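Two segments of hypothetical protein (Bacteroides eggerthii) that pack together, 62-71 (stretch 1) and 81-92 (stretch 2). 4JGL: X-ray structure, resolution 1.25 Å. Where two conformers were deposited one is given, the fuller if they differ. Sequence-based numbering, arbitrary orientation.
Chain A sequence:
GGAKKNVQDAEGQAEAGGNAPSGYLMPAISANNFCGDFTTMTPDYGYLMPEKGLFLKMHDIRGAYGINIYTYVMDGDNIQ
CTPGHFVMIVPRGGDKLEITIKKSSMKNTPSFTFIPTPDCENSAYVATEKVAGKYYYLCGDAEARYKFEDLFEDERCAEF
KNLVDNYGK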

# COMPACT_ATOMS: atom_id res chain seq x y z
N ARG A 62 -5.88 -7.71 13.21
CA ARG A 62 -7.11 -8.38 13.66
C ARG A 62 -8.39 -7.83 13.05
O ARG A 62 -9.40 -7.61 13.74
CB ARG A 62 -7.17 -8.40 15.18
CG ARG A 62 -6.65 -9.72 15.74
CD ARG A 62 -6.77 -9.80 17.25
NE ARG A 62 -6.46 -8.53 17.88
CZ ARG A 62 -5.25 -7.97 17.92
NH1 ARG A 62 -4.19 -8.57 17.36
NH2 ARG A 62 -5.11 -6.80 18.52
N GLY A 63 -8.36 -7.64 11.73
CA GLY A 63 -9.51 -7.19 10.97
C GLY A 63 -9.70 -5.69 10.82
O GLY A 63 -10.54 -5.26 10.03
N ALA A 64 -8.93 -4.92 11.57
CA ALA A 64 -8.89 -3.48 11.40
C ALA A 64 -7.83 -3.19 10.35
O ALA A 64 -6.82 -3.89 10.28
CB ALA A 64 -8.55 -2.79 12.69
N TYR A 65 -8.07 -2.17 9.54
CA TYR A 65 -7.12 -1.81 8.50
C TYR A 65 -6.50 -0.45 8.76
O TYR A 65 -7.19 0.50 9.16
CB TYR A 65 -7.76 -1.77 7.13
CG TYR A 65 -8.36 -3.06 6.66
CD1 TYR A 65 -7.73 -4.26 6.88
CD2 TYR A 65 -9.53 -3.06 5.93
CE1 TYR A 65 -8.30 -5.48 6.45
CE2 TYR A 65 -10.08 -4.26 5.46
CZ TYR A 65 -9.45 -5.45 5.74
OH TYR A 65 -9.98 -6.66 5.30
N GLY A 66 -5.20 -0.38 8.54
CA GLY A 66 -4.46 0.87 8.60
C GLY A 66 -3.88 1.13 7.23
O GLY A 66 -3.11 0.32 6.72
N ILE A 67 -4.30 2.21 6.61
CA ILE A 67 -3.93 2.50 5.24
C ILE A 67 -3.18 3.82 5.14
O ILE A 67 -3.72 4.89 5.44
CB ILE A 67 -5.14 2.51 4.31
CG1 ILE A 67 -5.97 1.24 4.51
CG2 ILE A 67 -4.68 2.67 2.85
CD1 ILE A 67 -7.24 1.21 3.73
N ASN A 68 -1.93 3.73 4.73
CA ASN A 68 -1.18 4.94 4.41
C ASN A 68 -1.46 5.35 2.97
O ASN A 68 -1.35 4.52 2.05
CB ASN A 68 0.32 4.72 4.63
CG ASN A 68 0.78 4.97 6.07
OD1 ASN A 68 0.21 5.79 6.79
ND2 ASN A 68 1.82 4.24 6.50
N ILE A 69 -1.83 6.61 2.79
CA ILE A 69 -1.95 7.22 1.47
C ILE A 69 -0.67 8.01 1.25
O ILE A 69 -0.40 9.00 1.95
CB ILE A 69 -3.15 8.17 1.36
CG1 ILE A 69 -4.47 7.44 1.61
CG2 ILE A 69 -3.17 8.80 -0.04
CD1 ILE A 69 -5.65 8.39 1.82
N TYR A 70 0.15 7.53 0.33
CA TYR A 70 1.36 8.20 -0.13
C TYR A 70 1.05 8.89 -1.44
O TYR A 70 0.26 8.37 -2.25
CB TYR A 70 2.49 7.19 -0.42
CG TYR A 70 3.09 6.52 0.80
CD1 TYR A 70 2.55 5.37 1.38
CD2 TYR A 70 4.26 7.00 1.35
CE1 TYR A 70 3.16 4.79 2.49
CE2 TYR A 70 4.84 6.43 2.43
CZ TYR A 70 4.30 5.34 3.02
OH TYR A 70 4.93 4.77 4.12
N THR A 71 1.73 10.00 -1.70
CA THR A 71 1.81 10.51 -3.05
C THR A 71 3.07 9.94 -3.70
O THR A 71 4.03 9.63 -3.01
CB THR A 71 1.83 12.05 -3.06
OG1 THR A 71 2.93 12.52 -2.29
CG2 THR A 71 0.53 12.59 -2.50
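Stretch 2, residues 81-92: CTPGHFVMIVPR

The apolar centre of the contact is a row of branched side chains on one face of a two-stranded antiparallel arrangement. Ile67 lies opposite Val87 (CA to CA, 5.0 Å), and each also touches a diagonal neighbour of its partner: Ile67 CD1 is 4.2 Å from Ile89 CD1, and Ile69 CD1 is 4.0 Å from Val87 CG2. Ile67 and Ile69 share the same m, t rotamer, as does Ile89, while Val87 is t. Tyr65 extends this face, its CB 4.4 Å from Ile89 CB.

Stretch 2 is a strand, extended except at Gly84, and stretch 1 is extended from Ala64 onward; the strands run antiparallel with twist, their N-to-C directions 132° apart and their axes approaching to 4.5 Å. Paired backbone hydrogen bonds fix the register. Ile67 N to Val87 O and Val87 N to Ile67 O are both 2.8 Å and nearly straight, flanked by Tyr65 N to Ile89 O at 2.9 Å, Ile89 N to Tyr65 O at 2.8 Å and Ile69 N to His85 O at 2.8 Å. The return bond from His85 N to Ile69 O lengthens to 3.1 Å. Here Gly84, with phi/psi of -129/-85°, interrupts the regular alternation, so that the next hydrogen-bonded pair is Thr71 with Thr82 (Thr82 N to Thr71 O, 2.8 Å).

On the other face, Phe86 leans across Gly66, its CE1 3.5 Å from Gly66 CA; a CB on Gly66 would clash with Phe86 CZ. Asn68 OD1 meets the ring edge at Phe86 CD1, 3.2 Å away. Beyond these faces, Tyr70, whose CA-to-CB bond points sideways, brings CD2 to 3.8 Å from Cys81 CB.

Water finishes both ends. One molecule donates to Gly63 O (2.9 Å) and Ile89 O (3.2 Å); another links Thr71 OG1 and Pro83 O, 2.8 Å from each.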

# COMPACT_ATOMS: atom_id res chain seq x y z
N CYS A 81 7.83 7.46 -3.12
CA CYS A 81 6.61 7.58 -2.33
C CYS A 81 6.83 8.46 -1.10
O CYS A 81 7.73 8.21 -0.29
CB CYS A 81 6.12 6.20 -1.84
SG CYS A 81 5.80 5.04 -3.12
N THR A 82 6.02 9.51 -0.98
CA THR A 82 6.10 10.48 0.11
C THR A 82 4.85 10.38 1.00
O THR A 82 3.75 10.36 0.50
CB THR A 82 6.20 11.91 -0.45
OG1 THR A 82 7.34 12.01 -1.31
CG2 THR A 82 6.27 12.95 0.67
N PRO A 83 5.03 10.28 2.32
CA PRO A 83 3.89 10.15 3.20
C PRO A 83 2.85 11.24 3.01
O PRO A 83 3.20 12.39 2.70
CB PRO A 83 4.49 10.22 4.60
CG PRO A 83 5.89 9.76 4.42
CD PRO A 83 6.30 10.18 3.05
N GLY A 84 1.60 10.87 3.20
CA GLY A 84 0.48 11.78 3.05
C GLY A 84 -0.41 11.74 4.27
O GLY A 84 -0.25 12.52 5.20
N HIS A 85 -1.34 10.77 4.28
CA HIS A 85 -2.30 10.60 5.35
C HIS A 85 -2.38 9.14 5.73
O HIS A 85 -1.96 8.27 4.98
CB HIS A 85 -3.68 11.14 4.93
CG HIS A 85 -3.74 12.63 4.91
ND1 HIS A 85 -3.16 13.37 3.90
CD2 HIS A 85 -4.27 13.51 5.78
CE1 HIS A 85 -3.34 14.66 4.16
NE2 HIS A 85 -4.02 14.77 5.29
N PHE A 86 -2.97 8.89 6.88
CA PHE A 86 -3.22 7.56 7.41
C PHE A 86 -4.69 7.43 7.74
O PHE A 86 -5.25 8.25 8.47
CB PHE A 86 -2.38 7.33 8.66
CG PHE A 86 -2.61 6.00 9.32
CD1 PHE A 86 -2.13 4.84 8.77
CD2 PHE A 86 -3.38 5.93 10.47
CE1 PHE A 86 -2.40 3.60 9.38
CE2 PHE A 86 -3.59 4.71 11.09
CZ PHE A 86 -3.11 3.57 10.52
N VAL A 87 -5.31 6.39 7.20
CA VAL A 87 -6.71 6.10 7.43
C VAL A 87 -6.81 4.83 8.23
O VAL A 87 -6.19 3.82 7.87
CB VAL A 87 -7.45 5.90 6.11
CG1 VAL A 87 -8.93 5.61 6.35
CG2 VAL A 87 -7.28 7.12 5.21
N MSE A 88 -7.57 4.86 9.31
CA MSE A 88 -7.78 3.68 10.14
C MSE A 88 -9.25 3.29 10.01
O MSE A 88 -10.13 4.14 10.11
CB MSE A 88 -7.38 4.02 11.57
CG MSE A 88 -7.29 2.84 12.53
SE MSE A 88 -6.38 3.33 14.24
CE MSE A 88 -7.81 4.38 15.03
N ILE A 89 -9.49 2.00 9.78
CA ILE A 89 -10.82 1.45 9.57
C ILE A 89 -11.03 0.32 10.57
O ILE A 89 -10.38 -0.72 10.45
CB ILE A 89 -11.04 0.95 8.14
CG1 ILE A 89 -10.71 2.05 7.14
CG2 ILE A 89 -12.47 0.45 7.97
CD1 ILE A 89 -10.92 1.71 5.67
N VAL A 90 -11.86 0.56 11.57
CA VAL A 90 -11.98 -0.33 12.72
C VAL A 90 -13.39 -0.90 12.78
O VAL A 90 -14.33 -0.14 13.00
CB VAL A 90 -11.64 0.39 14.04
CG1 VAL A 90 -11.77 -0.55 15.21
CG2 VAL A 90 -10.24 0.97 14.00
N PRO A 91 -13.55 -2.22 12.63
CA PRO A 91 -14.87 -2.81 12.77
C PRO A 91 -15.40 -2.75 14.19
O PRO A 91 -14.64 -2.93 15.15
CB PRO A 91 -14.66 -4.26 12.32
CG PRO A 91 -13.46 -4.25 11.49
CD PRO A 91 -12.57 -3.16 12.05
N ARG A 92 -16.70 -2.50 14.30
CA ARG A 92 -17.39 -2.53 15.58
C ARG A 92 -18.67 -3.34 15.46
O ARG A 92 -19.09 -3.73 14.36
CB ARG A 92 -17.69 -1.10 16.03
CG ARG A 92 -16.48 -0.29 16.36
CD ARG A 92 -15.76 -0.83 17.58
NE ARG A 92 -14.61 -0.01 17.96
CZ ARG A 92 -13.51 -0.48 18.52
NH1 ARG A 92 -13.36 -1.77 18.78
NH2 ARG A 92 -12.52 0.36 18.82
O HOH W 1 -11.71 -3.05 8.64
O HOH W 2 2.46 13.52 0.27